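Local coordinates for UPF0249 protein EF_3048 (Enterococcus faecalis, PDB 2I5I), which probably catalyses the deacetylation of acetylated carbohydrates during oligosaccharide breakdown, with magnesium as its likely cofactor, at residues A[37-42]-A[62-67]. Numbering follows the deposited sequence.
Sequences TALPTS and GVHLTL
The C-terminal ends of strands 35-38 and 60-65 run parallel, Thr37 paired with Gly62 and Ala38 with Val63, before residues 39-42 swing away through a type I turn closed by Ser42 N on Leu39 O. Two backbone hydrogen bonds join the strands: Ala38 N donates to Gly62 O at 2.9 Å, and His64 N to Ala38 O at 2.8 Å, each donor lying above the carbonyl plane it meets. At Gly62 the missing side chain leaves room for Thr37, whose CG2 sits 3.9 Å from Gly62 CA. The Thr37 hydroxyl, turned between its own N and carbonyl carbon (chi1 47°), reaches the imidazole of His64, with OG1 3.1 Å from ND1. Both polar atoms are hydrogen-bonded to the carboxylate of Asp128, ND1 to OD1 and OG1 to OD2, which would fix the rotation of the ring and may favour protonation at ND1. Leu39 lies alongside His64, pointing the same way; its CD2 meets the ring edge at CD2 of His64, 3.5 Å away. On the face that carries Ala38 and Val63, the Val63 side chain crosses that of Pro40 at about a right angle, its CG2 4.1 Å from Pro40 CG. Where the chains have parted, a water bridges them, donating to His64 O at 2.7 Å and accepting from Thr41 OG1. That hydroxyl also rests 3.4 Å from the CG2 methyl of Thr66, whose side chain also touches His130, a predicted magnesium ligand. The strands belong to a beta-alpha-beta unit crossing over through helix 45-55, and their C-terminal ends carry His64, which together with Asp13 and His130 probably forms the metal site of this YdjC-family deacetylase, with Asp128 as a second-shell partner.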
loop_
_atom_site.group_PDB
_atom_site.type_symbol
_atom_site.label_atom_id
_atom_site.label_comp_id
_atom_site.label_asym_id
_atom_site.label_seq_id
_atom_site.Cartn_x
_atom_site.Cartn_y
_atom_site.Cartn_z
ATOM N N THR A 37 22.365 5.968 5.295
ATOM C CA THR A 37 23.096 4.697 5.162
ATOM C C THR A 37 22.754 3.804 6.354
ATOM O O THR A 37 22.757 4.344 7.467
ATOM C CB THR A 37 24.611 4.887 5.053
ATOM O OG1 THR A 37 25.090 5.786 6.051
ATOM C CG2 THR A 37 24.912 5.473 3.673
ATOM N N ALA A 38 22.457 2.562 6.044
ATOM C CA ALA A 38 21.860 1.593 6.946
ATOM C C ALA A 38 22.785 0.486 7.410
ATOM O O ALA A 38 23.606 -0.000 6.627
ATOM C CB ALA A 38 20.666 0.965 6.208
ATOM N N LEU A 39 22.619 0.073 8.667
ATOM C CA LEU A 39 23.404 -0.999 9.265
ATOM C C LEU A 39 22.765 -2.369 9.129
ATOM O O LEU A 39 21.891 -2.749 9.920
ATOM C CB LEU A 39 23.634 -0.683 10.737
ATOM C CG LEU A 39 24.365 0.605 11.115
ATOM C CD1 LEU A 39 23.885 1.107 12.466
ATOM C CD2 LEU A 39 25.886 0.363 11.127
ATOM N N PRO A 40 23.183 -3.211 8.192
ATOM C CA PRO A 40 22.709 -4.587 8.161
ATOM C C PRO A 40 23.075 -5.432 9.379
ATOM O O PRO A 40 22.490 -6.492 9.638
ATOM C CB PRO A 40 23.407 -5.209 6.932
ATOM C CG PRO A 40 24.396 -4.207 6.477
ATOM C CD PRO A 40 24.135 -2.891 7.111
ATOM N N THR A 41 24.061 -4.993 10.153
ATOM C CA THR A 41 24.520 -5.685 11.341
ATOM C C THR A 41 23.554 -5.469 12.500
ATOM O O THR A 41 23.643 -6.111 13.545
ATOM C CB THR A 41 25.928 -5.205 11.766
ATOM O OG1 THR A 41 26.053 -3.798 11.555
ATOM C CG2 THR A 41 26.951 -5.916 10.888
ATOM N N SER A 42 22.610 -4.549 12.275
ATOM C CA SER A 42 21.596 -4.277 13.293
ATOM C C SER A 42 20.376 -5.165 13.183
ATOM O O SER A 42 19.814 -5.428 12.129
ATOM C CB SER A 42 21.152 -2.812 13.152
ATOM O OG SER A 42 20.363 -2.448 14.278
ATOM N N GLY A 62 22.000 3.825 1.265
ATOM C CA GLY A 62 23.270 3.148 1.048
ATOM C C GLY A 62 23.588 2.235 2.216
ATOM O O GLY A 62 22.841 2.131 3.203
ATOM N N VAL A 63 24.737 1.552 2.125
ATOM C CA VAL A 63 25.100 0.574 3.152
ATOM C C VAL A 63 26.181 1.145 4.072
ATOM O O VAL A 63 27.226 1.631 3.624
ATOM C CB VAL A 63 25.526 -0.769 2.536
ATOM C CG1 VAL A 63 26.678 -0.609 1.541
ATOM C CG2 VAL A 63 25.910 -1.786 3.602
ATOM N N HIS A 64 25.903 1.099 5.372
ATOM C CA HIS A 64 26.744 1.554 6.453
ATOM C C HIS A 64 27.596 0.400 6.982
ATOM O O HIS A 64 27.197 -0.369 7.856
ATOM C CB HIS A 64 25.884 2.117 7.583
ATOM C CG HIS A 64 26.487 3.245 8.358
ATOM N ND1 HIS A 64 27.211 4.254 7.781
ATOM C CD2 HIS A 64 26.463 3.542 9.675
ATOM C CE1 HIS A 64 27.616 5.119 8.686
ATOM N NE2 HIS A 64 27.172 4.707 9.862
ATOM N N LEU A 65 28.801 0.228 6.414
ATOM C CA LEU A 65 29.665 -0.855 6.889
ATOM C C LEU A 65 30.216 -0.548 8.276
ATOM O O LEU A 65 30.349 0.626 8.614
ATOM C CB LEU A 65 30.827 -1.070 5.919
ATOM C CG LEU A 65 30.473 -1.416 4.471
ATOM C CD1 LEU A 65 31.772 -1.325 3.665
ATOM C CD2 LEU A 65 29.833 -2.776 4.329
ATOM N N THR A 66 30.540 -1.568 9.070
ATOM C CA THR A 66 31.093 -1.395 10.392
ATOM C C THR A 66 32.065 -2.501 10.811
ATOM O O THR A 66 32.006 -3.655 10.378
ATOM C CB THR A 66 29.966 -1.310 11.463
ATOM O OG1 THR A 66 30.536 -0.943 12.723
ATOM C CG2 THR A 66 29.291 -2.650 11.599
ATOM N N LEU A 67 32.976 -2.081 11.676
ATOM C CA LEU A 67 33.879 -2.940 12.398
ATOM C C LEU A 67 33.822 -2.675 13.901
ATOM O O LEU A 67 34.530 -3.321 14.662
ATOM C CB LEU A 67 35.330 -2.731 11.934
ATOM C CG LEU A 67 35.644 -3.212 10.518
ATOM C CD1 LEU A 67 37.072 -2.853 10.121
ATOM C CD2 LEU A 67 35.426 -4.708 10.377
HETATM O O HOH W 1 26.976 -2.841 8.961
#